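Local coordinates for attachment invasion locus protein (Yersinia pestis, PDB 3QRA) that promotes attachment to and invasion of eukaryotic cells as an eight-stranded outer-membrane beta-barrel, by an unknown mechanism, at residues Gly43-Phe48 / Tyr89-Ala94; Gly29-Tyr34 / Val131-Tyr136; Glu4-Ile9 / Gly121-Pro126. All blocks are in the same frame, centred on the assembly; numbering follows the deposited sequence.

Contact 1: residues Gly43-Phe48 / Tyr89-Ala94. With C8E ((hydroxyethyloxy)tri(ethyloxy)octane), chain E; C8E ((hydroxyethyloxy)tri(ethyloxy)octane), chain F.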
# COMPACT_ATOMS: atom_id res chain seq x y z
N GLY A 43 17.88 2.90 -8.32
CA GLY A 43 17.81 2.46 -6.95
C GLY A 43 16.78 1.38 -6.76
O GLY A 43 16.20 0.88 -7.74
N VAL A 44 16.55 1.00 -5.51
CA VAL A 44 15.52 0.04 -5.19
C VAL A 44 14.64 0.63 -4.10
O VAL A 44 15.08 1.43 -3.28
CB VAL A 44 16.10 -1.31 -4.70
CG1 VAL A 44 16.99 -1.12 -3.45
CG2 VAL A 44 14.96 -2.31 -4.42
N ILE A 45 13.37 0.25 -4.13
CA ILE A 45 12.45 0.70 -3.10
C ILE A 45 11.64 -0.49 -2.60
O ILE A 45 11.29 -1.41 -3.36
CB ILE A 45 11.58 1.87 -3.61
CG1 ILE A 45 10.69 2.42 -2.48
CG2 ILE A 45 10.77 1.46 -4.82
CD1 ILE A 45 10.20 3.86 -2.72
N GLY A 46 11.38 -0.50 -1.30
CA GLY A 46 10.59 -1.52 -0.65
C GLY A 46 9.43 -0.84 0.03
O GLY A 46 9.55 0.30 0.49
N SER A 47 8.30 -1.54 0.11
CA SER A 47 7.07 -0.98 0.63
C SER A 47 6.33 -2.01 1.49
O SER A 47 6.20 -3.18 1.10
CB SER A 47 6.16 -0.55 -0.53
OG SER A 47 4.88 -0.14 -0.06
N PHE A 48 5.86 -1.56 2.65
CA PHE A 48 4.92 -2.33 3.45
C PHE A 48 3.67 -1.50 3.60
O PHE A 48 3.76 -0.31 3.96
CB PHE A 48 5.45 -2.65 4.86
CG PHE A 48 4.38 -3.17 5.79
CD1 PHE A 48 4.00 -4.50 5.76
CD2 PHE A 48 3.71 -2.30 6.64
CE1 PHE A 48 2.97 -4.97 6.59
CE2 PHE A 48 2.69 -2.76 7.48
CZ PHE A 48 2.33 -4.10 7.44
N TYR A 89 8.80 4.84 -9.87
CA TYR A 89 9.11 3.46 -9.54
C TYR A 89 7.97 2.47 -9.85
O TYR A 89 6.79 2.85 -9.95
CB TYR A 89 9.56 3.34 -8.08
CG TYR A 89 8.57 3.83 -7.03
CD1 TYR A 89 7.49 3.05 -6.63
CD2 TYR A 89 8.76 5.06 -6.40
CE1 TYR A 89 6.60 3.48 -5.65
CE2 TYR A 89 7.86 5.52 -5.40
CZ TYR A 89 6.80 4.72 -5.03
OH TYR A 89 5.94 5.15 -4.03
N GLY A 90 8.35 1.21 -10.03
CA GLY A 90 7.39 0.13 -10.22
C GLY A 90 7.68 -0.97 -9.21
O GLY A 90 8.85 -1.30 -8.96
N LEU A 91 6.62 -1.54 -8.63
CA LEU A 91 6.74 -2.48 -7.52
C LEU A 91 5.99 -3.78 -7.80
O LEU A 91 4.97 -3.79 -8.48
CB LEU A 91 6.18 -1.86 -6.24
CG LEU A 91 6.76 -0.50 -5.85
CD1 LEU A 91 6.09 0.04 -4.60
CD2 LEU A 91 8.26 -0.61 -5.64
N LEU A 92 6.52 -4.86 -7.25
CA LEU A 92 5.92 -6.18 -7.34
C LEU A 92 6.11 -6.87 -6.01
O LEU A 92 7.14 -6.69 -5.34
CB LEU A 92 6.59 -7.00 -8.45
CG LEU A 92 6.02 -8.40 -8.66
CD1 LEU A 92 4.61 -8.31 -9.19
CD2 LEU A 92 6.91 -9.19 -9.64
N GLY A 93 5.13 -7.68 -5.62
CA GLY A 93 5.27 -8.41 -4.38
C GLY A 93 4.02 -9.21 -4.07
O GLY A 93 3.41 -9.78 -4.97
N ALA A 94 3.65 -9.23 -2.79
CA ALA A 94 2.52 -10.03 -2.35
C ALA A 94 1.54 -9.19 -1.55
O ALA A 94 1.94 -8.33 -0.76
CB ALA A 94 3.00 -11.22 -1.50
C1 C8E E . 10.08 -0.30 4.62
C2 C8E E . 9.41 -1.49 3.93
C3 C8E E . 10.45 -2.33 3.20
C4 C8E E . 10.03 -3.79 3.15
C5 C8E E . 10.22 -4.35 1.75
C6 C8E E . 11.13 -5.57 1.76
C7 C8E E . 11.08 -6.30 0.43
C8 C8E E . 12.20 -7.34 0.33
C1 C8E F . 5.12 -2.60 11.08
C2 C8E F . 3.71 -3.17 11.13
C3 C8E F . 3.73 -4.69 10.94
C4 C8E F . 2.50 -5.34 11.55
C5 C8E F . 1.75 -6.16 10.50
C6 C8E F . 1.54 -7.59 10.98
C7 C8E F . 0.41 -8.28 10.22
C8 C8E F . 0.32 -9.75 10.61
O9 C8E F . -1.01 -10.19 10.47
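I45 reaches across the barrel interior to Y89 and L91, and its two branches divide the work. The ethyl branch goes to the ring: CD1 of I45 sits 4.2 Å from the centroid of the Y89 ring and 20° off its normal, a CH-pi contact over one face, displaced toward the rim at CE2. The methyl branch drops into the angle between the two partners, with CG2 of I45 3.9 Å from CG of Y89 and 3.4 Å from CD2 of L91, tighter than usual for two carbons. CG of Y89 lies between backbone N and carbonyl carbon (chi1 58°), and the ring stands out from the strand into the interior, one face turned to I45. Strands 42-53 and 86-102 are not neighbours in this eight-stranded antiparallel barrel; strand 66-81 runs between them, so their segments meet through inward side chains, with axes 8.1 Å apart. The other methyl of L91, CD1, lies 4.1 Å from CB of S47, whose hydroxyl has its partner in N31; that of Y89 has D133. On the outer side of strand 42-53, a detergent tail runs past G46, its C3 3.6 Å from the G46 carbonyl carbon, and a second touches the F48 ring.

Contact 2: residues Gly29-Tyr34 / Val131-Tyr136. With C8E ((hydroxyethyloxy)tri(ethyloxy)octane), chain H; C8E ((hydroxyethyloxy)tri(ethyloxy)octane), chain E.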
# COMPACT_ATOMS: atom_id res chain seq x y z
N GLY A 29 -5.24 2.66 6.59
CA GLY A 29 -4.10 2.24 7.37
C GLY A 29 -2.91 3.09 6.99
O GLY A 29 -3.03 4.30 6.77
N PHE A 30 -1.76 2.44 6.87
CA PHE A 30 -0.50 3.15 6.69
C PHE A 30 0.45 2.41 5.76
O PHE A 30 0.24 1.24 5.40
CB PHE A 30 0.17 3.39 8.06
CG PHE A 30 0.70 2.14 8.68
CD1 PHE A 30 2.03 1.77 8.49
CD2 PHE A 30 -0.12 1.31 9.42
CE1 PHE A 30 2.53 0.59 9.04
CE2 PHE A 30 0.37 0.13 9.97
CZ PHE A 30 1.69 -0.23 9.77
N ASN A 31 1.51 3.12 5.37
CA ASN A 31 2.48 2.62 4.41
C ASN A 31 3.87 3.10 4.82
O ASN A 31 4.06 4.29 5.05
CB ASN A 31 2.10 3.16 3.03
CG ASN A 31 3.15 2.88 1.97
OD1 ASN A 31 3.45 3.75 1.16
ND2 ASN A 31 3.69 1.65 1.96
N LEU A 32 4.81 2.18 4.96
CA LEU A 32 6.22 2.54 5.16
C LEU A 32 6.96 2.22 3.87
O LEU A 32 6.79 1.13 3.31
CB LEU A 32 6.82 1.72 6.30
CG LEU A 32 6.21 1.97 7.68
CD1 LEU A 32 6.55 0.84 8.65
CD2 LEU A 32 6.69 3.31 8.23
N LYS A 33 7.76 3.17 3.38
CA LYS A 33 8.60 2.88 2.21
C LYS A 33 10.05 3.20 2.53
O LYS A 33 10.33 4.17 3.25
CB LYS A 33 8.14 3.63 0.96
CG LYS A 33 6.79 3.16 0.40
CD LYS A 33 6.79 3.30 -1.15
CE LYS A 33 5.44 2.89 -1.74
NZ LYS A 33 4.38 3.92 -1.48
N TYR A 34 10.95 2.39 1.99
CA TYR A 34 12.39 2.59 2.18
C TYR A 34 13.06 2.48 0.83
O TYR A 34 12.88 1.50 0.11
CB TYR A 34 12.98 1.54 3.13
CG TYR A 34 14.50 1.58 3.12
CD1 TYR A 34 15.19 2.55 3.82
CD2 TYR A 34 15.22 0.66 2.37
CE1 TYR A 34 16.59 2.58 3.80
CE2 TYR A 34 16.61 0.69 2.34
CZ TYR A 34 17.28 1.65 3.05
OH TYR A 34 18.66 1.67 3.00
N VAL A 131 11.35 13.98 1.43
CA VAL A 131 10.65 13.09 0.51
C VAL A 131 9.16 13.25 0.65
O VAL A 131 8.68 13.30 1.71
CB VAL A 131 10.88 11.62 0.82
CG1 VAL A 131 10.37 10.78 -0.28
CG2 VAL A 131 12.19 11.35 0.99
N ILE A 132 8.47 13.31 -0.46
CA ILE A 132 7.04 13.15 -0.53
C ILE A 132 6.82 11.96 -1.45
O ILE A 132 7.38 11.91 -2.54
CB ILE A 132 6.36 14.40 -1.10
CG1 ILE A 132 6.66 15.60 -0.20
CG2 ILE A 132 4.84 14.17 -1.23
CD1 ILE A 132 6.03 16.88 -0.66
N ASP A 133 6.05 10.99 -0.99
CA ASP A 133 5.91 9.73 -1.71
C ASP A 133 4.44 9.51 -2.06
O ASP A 133 3.58 9.75 -1.23
CB ASP A 133 6.42 8.57 -0.83
CG ASP A 133 6.19 7.21 -1.48
OD1 ASP A 133 7.02 6.82 -2.33
OD2 ASP A 133 5.19 6.53 -1.15
N ALA A 134 4.15 9.05 -3.27
CA ALA A 134 2.76 8.71 -3.60
C ALA A 134 2.75 7.50 -4.51
O ALA A 134 3.56 7.41 -5.43
CB ALA A 134 2.03 9.88 -4.27
N SER A 135 1.84 6.57 -4.24
CA SER A 135 1.79 5.38 -5.09
C SER A 135 0.42 4.72 -5.10
O SER A 135 -0.44 5.02 -4.27
CB SER A 135 2.86 4.36 -4.66
OG SER A 135 2.48 3.65 -3.50
N TYR A 136 0.22 3.85 -6.08
CA TYR A 136 -0.98 3.04 -6.19
C TYR A 136 -0.57 1.57 -6.26
O TYR A 136 0.49 1.22 -6.81
CB TYR A 136 -1.81 3.42 -7.43
CG TYR A 136 -2.97 2.48 -7.67
CD1 TYR A 136 -4.15 2.62 -6.95
CD2 TYR A 136 -2.89 1.46 -8.62
CE1 TYR A 136 -5.22 1.76 -7.17
CE2 TYR A 136 -3.96 0.59 -8.83
CZ TYR A 136 -5.12 0.75 -8.10
OH TYR A 136 -6.19 -0.09 -8.30
C1 C8E H . 1.11 8.70 -7.96
C2 C8E H . 0.63 7.34 -8.43
C3 C8E H . 0.98 7.10 -9.90
C4 C8E H . 1.00 5.61 -10.23
C5 C8E H . 0.09 5.28 -11.41
C6 C8E H . -0.95 4.23 -11.05
C7 C8E H . -2.18 4.37 -11.94
C8 C8E H . -3.27 3.37 -11.57
O9 C8E H . -4.54 3.95 -11.77
C1 C8E E . 10.08 -0.30 4.62
C2 C8E E . 9.41 -1.49 3.93
C3 C8E E . 10.45 -2.33 3.20
C4 C8E E . 10.03 -3.79 3.15
C5 C8E E . 10.22 -4.35 1.75
C6 C8E E . 11.13 -5.57 1.76
C7 C8E E . 11.08 -6.30 0.43
C8 C8E E . 12.20 -7.34 0.33
O HOH W 1 3.59 6.58 1.09
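K33 carries its ammonium group into the barrel interior to meet D133 and S135, and three bonds of the same length grip the nitrogen, with a weak fourth to the hydroxyl of Y89. NZ of K33 lies 2.8 Å from OD2 of D133, a salt bridge made on the syn lone pair of that oxygen. It also donates to OG of S135 at 2.8 Å and, within its own strand, to OD1 of N31 at 2.8 Å. NZ approaches this amide oxygen at a C=O...N angle of 138°, tilted 19° from the carbonyl plane. A turn at the far end of the chain (chi4 73°) swings NZ aside from the run of the aliphatic carbons; CD of K33 meanwhile packs 3.6 Å from OD2 of D133. OD2 has a second donor, water 1, at 2.8 Å, and the same water gives its other hydrogen to OD1 of N31, also at 2.8 Å. Other polar atoms find partners on further strands: ND2 of N31 at the F48 carbonyl and S47 hydroxyl, OD1 of D133 at Y89 OH and Q123 NE2. The buried lysine charge is thus met by one carboxylate and neutral oxygens, which would favour its protonated form. An internal salt bridge within a polar network, enclosed by strands whose outer residues A134 and Y136 touch detergent, is characteristic of small outer-membrane beta-barrels with filled interiors.

Contact 3: residues Glu4-Ile9 / Gly121-Pro126. With C8E ((hydroxyethyloxy)tri(ethyloxy)octane), chain B.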
# COMPACT_ATOMS: atom_id res chain seq x y z
N GLU A 4 22.35 7.22 -1.08
CA GLU A 4 21.34 7.86 -0.23
C GLU A 4 20.12 7.00 0.00
O GLU A 4 19.63 6.33 -0.91
CB GLU A 4 20.94 9.23 -0.78
CG GLU A 4 22.06 10.27 -0.69
CD GLU A 4 21.65 11.64 -1.18
OE1 GLU A 4 20.64 11.75 -1.91
OE2 GLU A 4 22.35 12.62 -0.84
N SER A 5 19.62 7.06 1.24
CA SER A 5 18.42 6.35 1.66
C SER A 5 17.28 7.34 1.84
O SER A 5 17.50 8.48 2.28
CB SER A 5 18.67 5.67 3.02
OG SER A 5 19.72 4.72 2.95
N SER A 6 16.07 6.89 1.54
CA SER A 6 14.87 7.67 1.83
C SER A 6 13.91 6.81 2.65
O SER A 6 13.66 5.66 2.32
CB SER A 6 14.17 8.09 0.54
OG SER A 6 15.06 8.81 -0.31
N ILE A 7 13.39 7.37 3.73
CA ILE A 7 12.44 6.63 4.54
C ILE A 7 11.20 7.51 4.66
O ILE A 7 11.31 8.72 4.93
CB ILE A 7 13.03 6.30 5.94
CG1 ILE A 7 12.02 5.56 6.82
CG2 ILE A 7 13.54 7.56 6.65
CD1 ILE A 7 11.64 4.19 6.28
N SER A 8 10.04 6.90 4.44
CA SER A 8 8.79 7.63 4.54
C SER A 8 7.69 6.83 5.22
O SER A 8 7.66 5.59 5.15
CB SER A 8 8.31 8.11 3.17
OG SER A 8 8.15 7.03 2.24
N ILE A 9 6.79 7.56 5.87
CA ILE A 9 5.56 6.97 6.40
C ILE A 9 4.39 7.72 5.80
O ILE A 9 4.48 8.92 5.53
CB ILE A 9 5.50 7.00 7.96
CG1 ILE A 9 4.38 6.08 8.46
CG2 ILE A 9 5.33 8.43 8.50
CD1 ILE A 9 4.40 5.86 9.97
N GLY A 121 4.56 4.22 -8.52
CA GLY A 121 4.48 5.48 -7.81
C GLY A 121 5.62 6.42 -8.13
O GLY A 121 6.42 6.17 -9.03
N LEU A 122 5.69 7.48 -7.35
CA LEU A 122 6.74 8.42 -7.48
C LEU A 122 7.18 9.04 -6.19
O LEU A 122 6.46 9.07 -5.25
CB LEU A 122 6.39 9.47 -8.46
CG LEU A 122 5.16 10.25 -8.27
CD1 LEU A 122 5.51 11.33 -7.40
CD2 LEU A 122 4.67 10.79 -9.58
N GLN A 123 8.40 9.52 -6.22
CA GLN A 123 8.92 10.30 -5.10
C GLN A 123 9.32 11.69 -5.58
O GLN A 123 9.98 11.84 -6.61
CB GLN A 123 10.12 9.62 -4.44
CG GLN A 123 9.79 8.23 -3.90
CD GLN A 123 10.59 7.88 -2.66
OE1 GLN A 123 11.78 8.19 -2.57
NE2 GLN A 123 9.93 7.24 -1.70
N PHE A 124 8.94 12.69 -4.79
CA PHE A 124 9.25 14.08 -5.05
C PHE A 124 10.17 14.58 -3.93
O PHE A 124 9.88 14.38 -2.75
CB PHE A 124 7.95 14.89 -5.08
CG PHE A 124 8.14 16.37 -5.17
CD1 PHE A 124 8.90 16.93 -6.18
CD2 PHE A 124 7.52 17.22 -4.25
CE1 PHE A 124 9.07 18.31 -6.26
CE2 PHE A 124 7.69 18.59 -4.33
CZ PHE A 124 8.46 19.14 -5.34
N ASN A 125 11.27 15.23 -4.30
CA ASN A 125 12.17 15.84 -3.33
C ASN A 125 12.15 17.36 -3.46
O ASN A 125 12.91 17.92 -4.25
CB ASN A 125 13.61 15.34 -3.52
CG ASN A 125 13.71 13.83 -3.54
OD1 ASN A 125 14.04 13.23 -4.57
ND2 ASN A 125 13.41 13.20 -2.40
N PRO A 126 11.29 18.03 -2.68
CA PRO A 126 11.19 19.49 -2.74
C PRO A 126 12.47 20.14 -2.21
O PRO A 126 12.81 21.27 -2.58
CB PRO A 126 10.01 19.80 -1.81
CG PRO A 126 9.93 18.63 -0.88
CD PRO A 126 10.38 17.44 -1.68
C1 C8E B . 8.93 6.23 10.41
C2 C8E B . 9.79 7.15 9.54
C3 C8E B . 8.96 8.27 8.93
C4 C8E B . 9.59 9.63 9.17
C5 C8E B . 8.62 10.57 9.89
C6 C8E B . 8.11 11.62 8.91
C7 C8E B . 6.78 12.21 9.36
C8 C8E B . 5.95 12.69 8.17
O9 C8E B . 4.64 12.18 8.32
C10 C8E B . 3.73 12.64 7.34
C11 C8E B . 3.01 11.41 6.83
O12 C8E B . 1.98 11.78 5.94
C13 C8E B . 2.50 12.44 4.82
C14 C8E B . 1.45 13.36 4.22
O15 C8E B . 1.89 13.74 2.94
C16 C8E B . 2.80 14.83 2.99
C17 C8E B . 2.13 16.05 3.61
O HOH W 2 10.69 6.45 1.06
O HOH W 3 13.58 10.24 -2.14
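Water-mediated bridging inside a closed beta-barrel joins strand 5-18 to strand 108-124 and the residues that follow it, near the end of the barrel where the chain's termini lie. S6 and S8 point inward from one wall and Q123 from the other, and no direct hydrogen bond links them: CB of S6 and OE1 of Q123 are 3.9 Å apart, while OG of S8 and NE2 of Q123 stand 4.3 Å apart. Two waters span the gap, one for each end of the glutamine amide. Water 3 donates to OE1 of Q123 at 2.8 Å, pairs with OG of S6 at 2.8 Å and accepts from ND2 of N125 at 3.0 Å. Water 2 accepts from NE2 of Q123 at 3.0 Å, pairs with OG of S8 at 2.9 Å and makes a weak bond to the S6 carbonyl. Opposite rotations of the two serines (chi1 -56° for S6, 57° for S8) send OG of S6 to water 3 and OG of S8 to water 2. Outside the segments, OE1 of Q123 also accepts from R35, and NE2 has D133. On the outer surface, detergent lies along I7 and I9. The arginine donor at OE1 and the carboxylate at NE2 fix which end of the amide is which; the waters fit that assignment, and their bonds are consistent with an integral place in the buried polar interior.

Overall arrangement
All three contacts cross the interior of one barrel, each joining strands that are not neighbours in the sheet. Contacts 2 and 3 are closest, with centres 8 Å apart; contacts 1 and 2 are 10 Å apart, and contacts 1 and 3 are 13 Å apart. Contact 1 is an apolar patch of this interior, contacts 2 and 3 belong to its polar part, and the two meet where OH of Y89 lies 2.6 Å from OD1 of D133. Backbone bonds join adjacent strands too: N of Y89 is 2.9 Å from O of G121, and N of F124 is 2.8 Å from O of I132. Outside, one detergent molecule touches both contact 1 and contact 2, consistent with a surface that would face lipid in the membrane.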